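Local coordinates for transcription elongation factor SPT6 (Candida glabrata, PDB 3PJP), which binds the phosphorylated C-terminal repeat domain of RNA polymerase II through this tandem SH2 domain and probably acts as a histone chaperone during transcription elongation, at residues K120-Y125 with K132-F137; L101-S106 with T169-V174; L76-Q81 with D87-E92; K116-F121 with Y148-L153. One frame throughout, in Å; residues are numbered along the deposited sequence.

Contact 1: K120-Y125 with K132-F137; sequences KFIEDY and KSVYYF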
loop_
_atom_site.group_PDB
_atom_site.type_symbol
_atom_site.label_atom_id
_atom_site.label_comp_id
_atom_site.label_asym_id
_atom_site.label_seq_id
_atom_site.Cartn_x
_atom_site.Cartn_y
_atom_site.Cartn_z
ATOM N N LYS A 120 0.040 -21.847 -6.473
ATOM C CA LYS A 120 0.651 -23.067 -6.989
ATOM C C LYS A 120 1.983 -23.363 -6.305
ATOM O O LYS A 120 2.291 -24.519 -6.018
ATOM C CB LYS A 120 0.824 -23.005 -8.511
ATOM C CG LYS A 120 1.369 -24.290 -9.119
ATOM C CD LYS A 120 1.400 -24.221 -10.639
ATOM C CE LYS A 120 1.931 -25.517 -11.240
ATOM N NZ LYS A 120 2.020 -25.446 -12.726
ATOM N N PHE A 121 2.778 -22.330 -6.045
ATOM C CA PHE A 121 4.052 -22.549 -5.373
ATOM C C PHE A 121 3.828 -23.160 -3.993
ATOM O O PHE A 121 4.561 -24.052 -3.564
ATOM C CB PHE A 121 4.864 -21.264 -5.256
ATOM C CG PHE A 121 6.251 -21.488 -4.739
ATOM C CD1 PHE A 121 7.312 -21.643 -5.614
ATOM C CD2 PHE A 121 6.494 -21.568 -3.378
ATOM C CE1 PHE A 121 8.591 -21.861 -5.139
ATOM C CE2 PHE A 121 7.771 -21.787 -2.897
ATOM C CZ PHE A 121 8.820 -21.932 -3.776
ATOM N N ILE A 122 2.798 -22.682 -3.308
ATOM C CA ILE A 122 2.474 -23.169 -1.973
ATOM C C ILE A 122 1.881 -24.580 -1.985
ATOM O O ILE A 122 2.250 -25.410 -1.156
ATOM C CB ILE A 122 1.549 -22.186 -1.238
ATOM C CG1 ILE A 122 2.337 -20.930 -0.871
ATOM C CG2 ILE A 122 0.952 -22.832 0.012
ATOM C CD1 ILE A 122 1.488 -19.806 -0.354
ATOM N N GLU A 123 0.969 -24.854 -2.917
ATOM C CA GLU A 123 0.442 -26.209 -3.084
ATOM C C GLU A 123 1.585 -27.199 -3.318
ATOM O O GLU A 123 1.704 -28.204 -2.618
ATOM C CB GLU A 123 -0.543 -26.273 -4.253
ATOM C CG GLU A 123 -1.868 -25.553 -4.020
ATOM C CD GLU A 123 -2.740 -25.537 -5.266
ATOM O OE1 GLU A 123 -3.877 -25.022 -5.204
ATOM O OE2 GLU A 123 -2.281 -26.043 -6.312
ATOM N N ASP A 124 2.425 -26.907 -4.306
ATOM C CA ASP A 124 3.559 -27.774 -4.606
ATOM C C ASP A 124 4.464 -27.954 -3.388
ATOM O O ASP A 124 4.840 -29.075 -3.051
ATOM C CB ASP A 124 4.365 -27.231 -5.788
ATOM C CG ASP A 124 3.596 -27.284 -7.090
ATOM O OD1 ASP A 124 2.534 -27.941 -7.136
ATOM O OD2 ASP A 124 4.057 -26.672 -8.078
ATOM N N TYR A 125 4.808 -26.851 -2.727
ATOM C CA TYR A 125 5.672 -26.914 -1.552
ATOM C C TYR A 125 5.067 -27.761 -0.435
ATOM O O TYR A 125 5.772 -28.520 0.234
ATOM C CB TYR A 125 5.990 -25.519 -1.020
ATOM C CG TYR A 125 6.778 -25.548 0.268
ATOM C CD1 TYR A 125 6.136 -25.595 1.500
ATOM C CD2 TYR A 125 8.166 -25.542 0.255
ATOM C CE1 TYR A 125 6.856 -25.629 2.682
ATOM C CE2 TYR A 125 8.893 -25.571 1.428
ATOM C CZ TYR A 125 8.235 -25.614 2.639
ATOM O OH TYR A 125 8.959 -25.645 3.808
ATOM N N LYS A 132 5.103 -29.078 7.216
ATOM C CA LYS A 132 5.617 -27.726 7.426
ATOM C C LYS A 132 4.633 -26.656 6.969
ATOM O O LYS A 132 4.101 -26.717 5.863
ATOM C CB LYS A 132 6.950 -27.534 6.696
ATOM C CG LYS A 132 8.105 -28.334 7.272
ATOM C CD LYS A 132 8.608 -27.733 8.576
ATOM C CE LYS A 132 9.932 -27.015 8.377
ATOM N NZ LYS A 132 9.831 -25.911 7.380
ATOM N N SER A 133 4.397 -25.673 7.824
ATOM C CA SER A 133 3.597 -24.526 7.432
ATOM C C SER A 133 4.411 -23.669 6.469
ATOM O O SER A 133 5.639 -23.681 6.500
ATOM C CB SER A 133 3.192 -23.715 8.661
ATOM O OG SER A 133 4.335 -23.207 9.329
ATOM N N VAL A 134 3.729 -22.930 5.606
ATOM C CA VAL A 134 4.417 -22.009 4.716
ATOM C C VAL A 134 3.542 -20.789 4.513
ATOM O O VAL A 134 2.316 -20.871 4.617
ATOM C CB VAL A 134 4.768 -22.661 3.362
ATOM C CG1 VAL A 134 3.507 -22.936 2.554
ATOM C CG2 VAL A 134 5.731 -21.787 2.575
ATOM N N TYR A 135 4.175 -19.650 4.256
ATOM C CA TYR A 135 3.441 -18.445 3.896
ATOM C C TYR A 135 4.297 -17.492 3.071
ATOM O O TYR A 135 5.512 -17.398 3.268
ATOM C CB TYR A 135 2.869 -17.738 5.134
ATOM C CG TYR A 135 3.879 -17.079 6.060
ATOM C CD1 TYR A 135 4.138 -15.718 5.978
ATOM C CD2 TYR A 135 4.531 -17.811 7.048
ATOM C CE1 TYR A 135 5.042 -15.105 6.837
ATOM C CE2 TYR A 135 5.437 -17.204 7.912
ATOM C CZ TYR A 135 5.684 -15.854 7.798
ATOM O OH TYR A 135 6.575 -15.243 8.646
ATOM N N TYR A 136 3.648 -16.799 2.141
ATOM C CA TYR A 136 4.303 -15.810 1.294
ATOM C C TYR A 136 3.444 -14.564 1.162
ATOM O O TYR A 136 2.225 -14.632 1.305
ATOM C CB TYR A 136 4.565 -16.396 -0.089
ATOM C CG TYR A 136 5.562 -17.522 -0.065
ATOM C CD1 TYR A 136 6.865 -17.306 0.361
ATOM C CD2 TYR A 136 5.202 -18.804 -0.462
ATOM C CE1 TYR A 136 7.788 -18.341 0.390
ATOM C CE2 TYR A 136 6.114 -19.840 -0.442
ATOM C CZ TYR A 136 7.405 -19.604 -0.011
ATOM O OH TYR A 136 8.316 -20.634 0.014
ATOM N N PHE A 137 4.093 -13.428 0.907
ATOM C CA PHE A 137 3.415 -12.198 0.517
ATOM C C PHE A 137 3.632 -12.011 -0.973
ATOM O O PHE A 137 4.684 -12.381 -1.504
ATOM C CB PHE A 137 4.010 -10.990 1.258
ATOM C CG PHE A 137 3.929 -11.086 2.750
ATOM C CD1 PHE A 137 2.764 -10.752 3.420
ATOM C CD2 PHE A 137 5.024 -11.503 3.486
ATOM C CE1 PHE A 137 2.691 -10.834 4.797
ATOM C CE2 PHE A 137 4.955 -11.591 4.869
ATOM C CZ PHE A 137 3.795 -11.254 5.522
#
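Three aromatic rings line this contact: the Phe121 ring takes the Tyr136 hydroxyl at its edge, the Tyr136 ring takes Ile122 CG1 at its own, and the Tyr125 ring meets Val134 obliquely. The setting is a beta-alpha-beta unit of the second six-stranded sheet in the tandem SH2 domain, in which helix 115-128 packs on strand 134-139; the axes of 120-125 and 134-137 run nearly antiparallel, 9.3 Å apart at closest approach. Phe121 and Tyr136 have planes at 77°, and Phe121 CE2 comes to 3.2 Å from Tyr136 OH. Lys111 of strand 110-111 is a cation-pi partner of both rings, which adds that strand to the helix and strand 134-139. Further along, Ile122 divides its branches: CG1 slides past Tyr136 and lies 3.6 Å from its CD2, while CG2 reaches Val134 CG1, also at 3.6 Å. Tyr125 carries its CG opposite the backbone N (chi1 175°), which carries the ring to Val134, CE1 coming 3.7 Å from Val134 CB. No hydrogen bond spans the two segments. At the exposed end the bent chain of Lys132 folds back toward the tyrosine, leaving NZ 3.7 Å from Tyr125 OH.

Contact 2: L101-S106 with T169-V174; sequences LNELTS and TGFFLV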
loop_
_atom_site.group_PDB
_atom_site.type_symbol
_atom_site.label_atom_id
_atom_site.label_comp_id
_atom_site.label_asym_id
_atom_site.label_seq_id
_atom_site.Cartn_x
_atom_site.Cartn_y
_atom_site.Cartn_z
ATOM N N LEU A 101 6.871 -0.069 1.301
ATOM C CA LEU A 101 6.686 -0.918 0.126
ATOM C C LEU A 101 7.985 -1.665 -0.137
ATOM O O LEU A 101 7.990 -2.873 -0.376
ATOM C CB LEU A 101 6.319 -0.075 -1.100
ATOM C CG LEU A 101 6.282 -0.796 -2.452
ATOM C CD1 LEU A 101 5.330 -1.991 -2.371
ATOM C CD2 LEU A 101 5.884 0.177 -3.568
ATOM N N ASN A 102 9.098 -0.941 -0.090
ATOM C CA ASN A 102 10.382 -1.586 -0.322
ATOM C C ASN A 102 10.744 -2.577 0.780
ATOM O O ASN A 102 11.335 -3.621 0.501
ATOM C CB ASN A 102 11.493 -0.552 -0.522
ATOM C CG ASN A 102 11.462 0.070 -1.918
ATOM O OD1 ASN A 102 11.309 -0.630 -2.915
ATOM N ND2 ASN A 102 11.586 1.385 -1.984
ATOM N N GLU A 103 10.381 -2.264 2.023
ATOM C CA GLU A 103 10.610 -3.194 3.138
ATOM C C GLU A 103 9.929 -4.536 2.868
ATOM O O GLU A 103 10.537 -5.598 3.031
ATOM C CB GLU A 103 10.121 -2.610 4.470
ATOM C CG GLU A 103 10.564 -3.399 5.695
ATOM C CD GLU A 103 10.069 -2.795 6.994
ATOM O OE1 GLU A 103 9.975 -1.548 7.076
ATOM O OE2 GLU A 103 9.781 -3.569 7.936
ATOM N N LEU A 104 8.670 -4.487 2.455
ATOM C CA LEU A 104 7.952 -5.733 2.172
ATOM C C LEU A 104 8.466 -6.485 0.935
ATOM O O LEU A 104 8.692 -7.694 1.006
ATOM C CB LEU A 104 6.425 -5.530 2.151
ATOM C CG LEU A 104 5.551 -6.802 2.080
ATOM C CD1 LEU A 104 5.986 -7.826 3.111
ATOM C CD2 LEU A 104 4.076 -6.466 2.264
ATOM N N THR A 105 8.671 -5.795 -0.183
ATOM C CA THR A 105 9.106 -6.490 -1.401
ATOM C C THR A 105 10.535 -7.030 -1.303
ATOM O O THR A 105 10.910 -7.936 -2.048
ATOM C CB THR A 105 8.949 -5.630 -2.680
ATOM O OG1 THR A 105 9.850 -4.513 -2.638
ATOM C CG2 THR A 105 7.511 -5.138 -2.807
ATOM N N SER A 106 11.323 -6.474 -0.385
ATOM C CA SER A 106 12.698 -6.924 -0.197
ATOM C C SER A 106 12.767 -8.142 0.717
ATOM O O SER A 106 13.826 -8.749 0.878
ATOM C CB SER A 106 13.559 -5.801 0.387
ATOM O OG SER A 106 13.151 -5.478 1.703
ATOM N N THR A 169 1.807 4.203 7.787
ATOM C CA THR A 169 2.312 3.859 9.114
ATOM C C THR A 169 2.712 2.392 9.230
ATOM O O THR A 169 3.363 2.003 10.194
ATOM C CB THR A 169 1.310 4.213 10.236
ATOM O OG1 THR A 169 0.095 3.476 10.066
ATOM C CG2 THR A 169 0.999 5.711 10.223
ATOM N N GLY A 170 2.346 1.574 8.245
ATOM C CA GLY A 170 2.703 0.170 8.319
ATOM C C GLY A 170 1.831 -0.689 7.430
ATOM O O GLY A 170 1.338 -0.229 6.399
ATOM N N PHE A 171 1.620 -1.928 7.859
ATOM C CA PHE A 171 0.899 -2.924 7.075
ATOM C C PHE A 171 -0.356 -3.332 7.826
ATOM O O PHE A 171 -0.275 -3.931 8.921
ATOM C CB PHE A 171 1.800 -4.138 6.834
ATOM C CG PHE A 171 3.158 -3.780 6.328
ATOM C CD1 PHE A 171 3.363 -3.555 4.971
ATOM C CD2 PHE A 171 4.229 -3.641 7.199
ATOM C CE1 PHE A 171 4.617 -3.206 4.495
ATOM C CE2 PHE A 171 5.486 -3.300 6.742
ATOM C CZ PHE A 171 5.686 -3.078 5.377
ATOM N N PHE A 172 -1.514 -2.978 7.282
ATOM C CA PHE A 172 -2.765 -3.295 7.955
ATOM C C PHE A 172 -3.191 -4.721 7.645
ATOM O O PHE A 172 -3.358 -5.100 6.489
ATOM C CB PHE A 172 -3.880 -2.309 7.595
ATOM C CG PHE A 172 -5.161 -2.561 8.334
ATOM C CD1 PHE A 172 -5.364 -2.028 9.603
ATOM C CD2 PHE A 172 -6.152 -3.352 7.776
ATOM C CE1 PHE A 172 -6.544 -2.274 10.293
ATOM C CE2 PHE A 172 -7.333 -3.605 8.465
ATOM C CZ PHE A 172 -7.531 -3.068 9.716
ATOM N N LEU A 173 -3.312 -5.508 8.704
ATOM C CA LEU A 173 -3.819 -6.873 8.612
ATOM C C LEU A 173 -4.876 -7.092 9.692
ATOM O O LEU A 173 -4.550 -7.161 10.894
ATOM C CB LEU A 173 -2.678 -7.887 8.759
ATOM C CG LEU A 173 -3.113 -9.356 8.790
ATOM C CD1 LEU A 173 -3.823 -9.716 7.489
ATOM C CD2 LEU A 173 -1.926 -10.283 9.036
ATOM N N VAL A 174 -6.133 -7.187 9.249
ATOM C CA VAL A 174 -7.286 -7.505 10.101
ATOM C C VAL A 174 -7.583 -6.472 11.196
ATOM O O VAL A 174 -8.659 -5.868 11.213
ATOM C CB VAL A 174 -7.163 -8.909 10.725
ATOM C CG1 VAL A 174 -8.370 -9.211 11.617
ATOM C CG2 VAL A 174 -7.041 -9.956 9.620
#
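The backbones of Leu104 and Phe171 stay 9.0 Å apart at their CA atoms, a separation bridged entirely by side chains. Helix 86-105, the long helix packed against the first sheet of the tandem SH2 domain, here brings its C-terminal turn over strand 171-173 of the second sheet, a worked example of two SH2 folds joined by buried apolar packing. Phe171 supplies the reach. With its CG opposite the carbonyl carbon (chi1 -49°), the ring extends to the helix and presents CE1 and CZ to Leu104. The two side chains cross at a slant, and the leucine touches with its stem and one branch: CB is 3.8 Å from Phe171 CE1, and the CD2 branch lies 4.0 Å from Phe171 CD1. Val181 and Leu184 of helix 181-191 touch the same ring, and Phe147 packs on Leu104. Glu103 flanks the aromatic group, and Glu103 OE2 accepts a hydrogen bond from the backbone N of Val181, the first residue of that helix; a carboxylate placed there would be expected to interact favourably with the helix dipole. That oxygen also lies at the edge of the Phe171 ring, near its plane and 4.5 Å from CE2.

Contact 3: L76-Q81 with D87-E92; sequences LVVEGQ and DQIIVE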
loop_
_atom_site.group_PDB
_atom_site.type_symbol
_atom_site.label_atom_id
_atom_site.label_comp_id
_atom_site.label_asym_id
_atom_site.label_seq_id
_atom_site.Cartn_x
_atom_site.Cartn_y
_atom_site.Cartn_z
ATOM N N LEU A 76 -4.065 19.989 5.307
ATOM C CA LEU A 76 -4.317 18.980 4.285
ATOM C C LEU A 76 -4.431 17.616 4.925
ATOM O O LEU A 76 -3.593 17.242 5.733
ATOM C CB LEU A 76 -3.168 18.960 3.280
ATOM C CG LEU A 76 -2.789 20.289 2.618
ATOM C CD1 LEU A 76 -1.558 20.080 1.754
ATOM C CD2 LEU A 76 -3.939 20.889 1.810
ATOM N N VAL A 77 -5.456 16.870 4.534
ATOM C CA VAL A 77 -5.733 15.579 5.171
ATOM C C VAL A 77 -5.505 14.429 4.198
ATOM O O VAL A 77 -6.032 14.435 3.084
ATOM C CB VAL A 77 -7.171 15.516 5.693
ATOM C CG1 VAL A 77 -7.395 14.211 6.471
ATOM C CG2 VAL A 77 -7.449 16.703 6.593
ATOM N N VAL A 78 -4.685 13.463 4.605
ATOM C CA VAL A 78 -4.492 12.253 3.821
ATOM C C VAL A 78 -4.744 11.047 4.715
ATOM O O VAL A 78 -4.107 10.898 5.752
ATOM C CB VAL A 78 -3.072 12.130 3.256
ATOM C CG1 VAL A 78 -2.997 10.931 2.307
ATOM C CG2 VAL A 78 -2.691 13.394 2.510
ATOM N N GLU A 79 -5.685 10.209 4.291
ATOM C CA GLU A 79 -6.055 9.009 5.041
ATOM C C GLU A 79 -6.167 9.255 6.539
ATOM O O GLU A 79 -5.574 8.535 7.354
ATOM C CB GLU A 79 -5.072 7.879 4.737
ATOM C CG GLU A 79 -4.987 7.573 3.253
ATOM C CD GLU A 79 -4.331 6.244 2.959
ATOM O OE1 GLU A 79 -4.219 5.411 3.885
ATOM O OE2 GLU A 79 -3.935 6.032 1.794
ATOM N N GLY A 80 -6.917 10.291 6.901
ATOM C CA GLY A 80 -7.246 10.528 8.295
ATOM C C GLY A 80 -6.202 11.315 9.061
ATOM O O GLY A 80 -6.428 11.705 10.204
ATOM N N GLN A 81 -5.060 11.561 8.431
ATOM C CA GLN A 81 -3.988 12.291 9.087
ATOM C C GLN A 81 -3.873 13.733 8.595
ATOM O O GLN A 81 -3.854 13.991 7.384
ATOM C CB GLN A 81 -2.651 11.579 8.890
ATOM C CG GLN A 81 -1.502 12.325 9.527
ATOM C CD GLN A 81 -1.686 12.440 11.021
ATOM O OE1 GLN A 81 -1.920 11.441 11.698
ATOM N NE2 GLN A 81 -1.603 13.662 11.546
ATOM N N ASP A 87 4.776 19.649 1.077
ATOM C CA ASP A 87 6.113 19.123 1.324
ATOM C C ASP A 87 6.138 18.192 2.535
ATOM O O ASP A 87 6.883 17.212 2.559
ATOM C CB ASP A 87 7.122 20.257 1.502
ATOM C CG ASP A 87 7.487 20.906 0.184
ATOM O OD1 ASP A 87 7.636 20.174 -0.817
ATOM O OD2 ASP A 87 7.618 22.143 0.148
ATOM N N GLN A 88 5.333 18.509 3.538
ATOM C CA GLN A 88 5.257 17.664 4.732
ATOM C C GLN A 88 4.636 16.310 4.379
ATOM O O GLN A 88 5.063 15.269 4.901
ATOM C CB GLN A 88 4.470 18.333 5.864
ATOM C CG GLN A 88 4.510 17.535 7.168
ATOM C CD GLN A 88 3.583 18.092 8.218
ATOM O OE1 GLN A 88 2.823 19.022 7.957
ATOM N NE2 GLN A 88 3.643 17.531 9.416
ATOM N N ILE A 89 3.625 16.331 3.512
ATOM C CA ILE A 89 3.008 15.090 3.016
ATOM C C ILE A 89 4.044 14.248 2.293
ATOM O O ILE A 89 4.127 13.051 2.501
ATOM C CB ILE A 89 1.801 15.360 2.093
ATOM C CG1 ILE A 89 0.636 15.933 2.900
ATOM C CG2 ILE A 89 1.348 14.076 1.357
ATOM C CD1 ILE A 89 -0.509 16.427 2.059
ATOM N N ILE A 90 4.854 14.868 1.444
ATOM C CA ILE A 90 5.896 14.109 0.761
ATOM C C ILE A 90 6.871 13.427 1.730
ATOM O O ILE A 90 7.200 12.257 1.565
ATOM C CB ILE A 90 6.622 14.982 -0.282
ATOM C CG1 ILE A 90 5.625 15.407 -1.359
ATOM C CG2 ILE A 90 7.798 14.236 -0.901
ATOM C CD1 ILE A 90 6.007 16.687 -2.092
ATOM N N VAL A 91 7.321 14.146 2.753
ATOM C CA VAL A 91 8.262 13.577 3.716
ATOM C C VAL A 91 7.652 12.555 4.679
ATOM O O VAL A 91 8.224 11.486 4.896
ATOM C CB VAL A 91 8.960 14.678 4.536
ATOM C CG1 VAL A 91 9.763 14.074 5.676
ATOM C CG2 VAL A 91 9.836 15.513 3.615
ATOM N N GLU A 92 6.494 12.868 5.246
ATOM C CA GLU A 92 5.959 12.039 6.331
ATOM C C GLU A 92 4.992 10.963 5.848
ATOM O O GLU A 92 4.834 9.927 6.508
ATOM C CB GLU A 92 5.277 12.904 7.393
ATOM C CG GLU A 92 6.230 13.864 8.131
ATOM C CD GLU A 92 5.491 14.776 9.085
ATOM O OE1 GLU A 92 4.253 14.640 9.195
ATOM O OE2 GLU A 92 6.145 15.641 9.714
#
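Gln88 NE2, flanking the buried meeting of Ile89 with Leu76 and Val78, is held by both carboxylate oxygens of Glu92 one helical turn on. The bond to Glu92 OE2 (3.1 Å) is the straighter, at 160°, and lies close to the amide plane, meeting the oxygen on its syn side though 35° out of the carboxylate plane. Glu92 OE1, at 3.0 Å from Gln88 NE2, is reached from above that plane and at a more bent angle. The other end of the amide, Gln88 OE1, accepts a hydrogen bond from the backbone N of His84, so both ends fix the rotation of the group.

The contact proper belongs to Ile89. Its chain runs extended (chi2 171°), and a single methyl, CD1, enters between two strand side chains: Leu76 CD1 lies 3.8 Å from Ile89 CD1, and Val78 CG2 lies 3.8 Å from it as well. Leucine and isoleucine cross nearly at right angles. This is helix 86-105 covering the sheet of the first SH2 fold, beside the hairpin whose type I' turn, Val78 to Gln81, joins strands 75-78 and 81-83. With no hydrogen bond from one segment to the other, cohesion rests on hydrophobic burial and the fit of methyl groups, while directional polar bonds remain within each segment or go to other neighbours.

Contact 4: K116-F121 with Y148-L153; sequences KEVVKF and YLIFKL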
loop_
_atom_site.group_PDB
_atom_site.type_symbol
_atom_site.label_atom_id
_atom_site.label_comp_id
_atom_site.label_asym_id
_atom_site.label_seq_id
_atom_site.Cartn_x
_atom_site.Cartn_y
_atom_site.Cartn_z
ATOM N N LYS A 116 -2.257 -16.668 -8.610
ATOM C CA LYS A 116 -2.289 -18.055 -9.051
ATOM C C LYS A 116 -0.918 -18.712 -8.959
ATOM O O LYS A 116 -0.803 -19.871 -8.567
ATOM C CB LYS A 116 -2.818 -18.160 -10.486
ATOM C CG LYS A 116 -4.319 -17.977 -10.617
ATOM C CD LYS A 116 -4.767 -18.205 -12.059
ATOM C CE LYS A 116 -6.273 -18.001 -12.207
ATOM N NZ LYS A 116 -6.726 -18.096 -13.628
ATOM N N GLU A 117 0.119 -17.972 -9.334
ATOM C CA GLU A 117 1.475 -18.502 -9.288
ATOM C C GLU A 117 1.902 -18.811 -7.852
ATOM O O GLU A 117 2.509 -19.849 -7.583
ATOM C CB GLU A 117 2.454 -17.534 -9.968
ATOM C CG GLU A 117 2.256 -17.485 -11.483
ATOM C CD GLU A 117 3.200 -16.541 -12.200
ATOM O OE1 GLU A 117 3.599 -15.527 -11.602
ATOM O OE2 GLU A 117 3.537 -16.811 -13.378
ATOM N N VAL A 118 1.559 -17.926 -6.925
ATOM C CA VAL A 118 1.980 -18.121 -5.545
ATOM C C VAL A 118 1.169 -19.232 -4.881
ATOM O O VAL A 118 1.710 -20.023 -4.104
ATOM C CB VAL A 118 1.930 -16.797 -4.729
ATOM C CG1 VAL A 118 2.208 -17.072 -3.238
ATOM C CG2 VAL A 118 2.921 -15.804 -5.292
ATOM N N VAL A 119 -0.117 -19.326 -5.218
ATOM C CA VAL A 119 -0.936 -20.437 -4.743
ATOM C C VAL A 119 -0.358 -21.768 -5.205
ATOM O O VAL A 119 -0.267 -22.705 -4.420
ATOM C CB VAL A 119 -2.397 -20.321 -5.211
ATOM C CG1 VAL A 119 -3.119 -21.659 -5.048
ATOM C CG2 VAL A 119 -3.114 -19.216 -4.444
ATOM N N LYS A 120 0.040 -21.847 -6.473
ATOM C CA LYS A 120 0.651 -23.067 -6.989
ATOM C C LYS A 120 1.983 -23.363 -6.305
ATOM O O LYS A 120 2.291 -24.519 -6.018
ATOM C CB LYS A 120 0.824 -23.005 -8.511
ATOM C CG LYS A 120 1.369 -24.290 -9.119
ATOM C CD LYS A 120 1.400 -24.221 -10.639
ATOM C CE LYS A 120 1.931 -25.517 -11.240
ATOM N NZ LYS A 120 2.020 -25.446 -12.726
ATOM N N PHE A 121 2.778 -22.330 -6.045
ATOM C CA PHE A 121 4.052 -22.549 -5.373
ATOM C C PHE A 121 3.828 -23.160 -3.993
ATOM O O PHE A 121 4.561 -24.052 -3.564
ATOM C CB PHE A 121 4.864 -21.264 -5.256
ATOM C CG PHE A 121 6.251 -21.488 -4.739
ATOM C CD1 PHE A 121 7.312 -21.643 -5.614
ATOM C CD2 PHE A 121 6.494 -21.568 -3.378
ATOM C CE1 PHE A 121 8.591 -21.861 -5.139
ATOM C CE2 PHE A 121 7.771 -21.787 -2.897
ATOM C CZ PHE A 121 8.820 -21.932 -3.776
ATOM N N TYR A 148 -1.263 -9.781 -1.060
ATOM C CA TYR A 148 -1.828 -11.032 -0.574
ATOM C C TYR A 148 -0.917 -11.632 0.485
ATOM O O TYR A 148 0.304 -11.475 0.430
ATOM C CB TYR A 148 -1.998 -12.050 -1.698
ATOM C CG TYR A 148 -2.847 -11.592 -2.841
ATOM C CD1 TYR A 148 -4.210 -11.378 -2.684
ATOM C CD2 TYR A 148 -2.284 -11.387 -4.092
ATOM C CE1 TYR A 148 -4.991 -10.966 -3.754
ATOM C CE2 TYR A 148 -3.047 -10.972 -5.161
ATOM C CZ TYR A 148 -4.398 -10.764 -4.994
ATOM O OH TYR A 148 -5.143 -10.357 -6.086
ATOM N N LEU A 149 -1.525 -12.297 1.461
ATOM C CA LEU A 149 -0.820 -13.135 2.413
ATOM C C LEU A 149 -1.413 -14.524 2.234
ATOM O O LEU A 149 -2.548 -14.769 2.625
ATOM C CB LEU A 149 -1.052 -12.629 3.835
ATOM C CG LEU A 149 -0.683 -13.488 5.050
ATOM C CD1 LEU A 149 0.659 -14.194 4.905
ATOM C CD2 LEU A 149 -0.680 -12.611 6.289
ATOM N N ILE A 150 -0.649 -15.411 1.608
ATOM C CA ILE A 150 -1.150 -16.726 1.203
ATOM C C ILE A 150 -0.392 -17.770 2.016
ATOM O O ILE A 150 0.839 -17.728 2.095
ATOM C CB ILE A 150 -0.929 -16.962 -0.294
ATOM C CG1 ILE A 150 -1.399 -15.739 -1.096
ATOM C CG2 ILE A 150 -1.640 -18.244 -0.757
ATOM C CD1 ILE A 150 -1.214 -15.861 -2.590
ATOM N N PHE A 151 -1.129 -18.685 2.639
ATOM C CA PHE A 151 -0.542 -19.601 3.621
ATOM C C PHE A 151 -1.268 -20.940 3.713
ATOM O O PHE A 151 -2.432 -21.066 3.339
ATOM C CB PHE A 151 -0.463 -18.945 5.016
ATOM C CG PHE A 151 -1.801 -18.564 5.601
ATOM C CD1 PHE A 151 -2.427 -19.388 6.516
ATOM C CD2 PHE A 151 -2.421 -17.376 5.256
ATOM C CE1 PHE A 151 -3.652 -19.043 7.070
ATOM C CE2 PHE A 151 -3.651 -17.020 5.817
ATOM C CZ PHE A 151 -4.263 -17.866 6.730
ATOM N N LYS A 152 -0.555 -21.930 4.231
ATOM C CA LYS A 152 -1.095 -23.266 4.415
ATOM C C LYS A 152 -0.342 -23.895 5.578
ATOM O O LYS A 152 0.894 -23.920 5.588
ATOM C CB LYS A 152 -0.897 -24.069 3.129
ATOM C CG LYS A 152 -1.592 -25.409 3.079
ATOM C CD LYS A 152 -1.342 -26.069 1.721
ATOM C CE LYS A 152 -1.984 -27.450 1.624
ATOM N NZ LYS A 152 -3.432 -27.323 1.355
ATOM N N LEU A 153 -1.091 -24.380 6.566
ATOM C CA LEU A 153 -0.532 -24.886 7.814
ATOM C C LEU A 153 0.164 -26.242 7.658
ATOM O O LEU A 153 1.224 -26.481 8.238
ATOM C CB LEU A 153 -1.645 -25.004 8.859
ATOM C CG LEU A 153 -1.219 -25.557 10.219
ATOM C CD1 LEU A 153 -0.451 -24.511 11.022
ATOM C CD2 LEU A 153 -2.427 -26.058 10.998
#
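Between 148-153 and 116-121, the strand's contact rests on Ile150. Tyr148 lies on the same side of the sheet but packs on Lys115, just before the segment 116-121. Leu149 turns to the other side, against Phe137. Ile150 then points at the helix with its two ends parted: CD1 is 3.7 Å from Val118 CG1 and 3.9 Å from Val118 CB, whereas CG2 faces Val119 CG2 more loosely at 4.1 Å. Chi2 of 179° stretches the ethyl arm of Ile150 to its full length, which is how CD1 gains the valine. Phe151 turns back to the far side and meets Trp162 and Phe188 edge-to-face; Lys152 reaches Ile122 and Ser126, its NZ hydrogen-bonded to the carbonyl O of Ser157. Strand 146-152 thus lies between strands 134-139 and 159-166, with helix 115-128 against one face of the sheet and helix 181-191 against the other.

Contacts 1 and 4 are successive turns of one helix-on-sheet interface, their centres about 5 Å apart; both use helix 115-128, and their strands are neighbours, with Tyr136 N probably hydrogen-bonded to Ile150 O at 3.0 Å. Contact 2 joins this second SH2 fold to the first. It touches contact 1 through Leu104 CD1 and Phe137 CD2, 3.8 Å apart, and contact 4 through Leu173 CD2 and Leu149 CD2, likewise 3.8 Å apart. Contacts 1, 2 and 4 thus form one touching group within the tandem domain that binds the phosphorylated polymerase tail. Contact 3 stands apart in the first SH2 fold, its nearest atoms about 7 Å from contact 2, and is connected through helix 86-105.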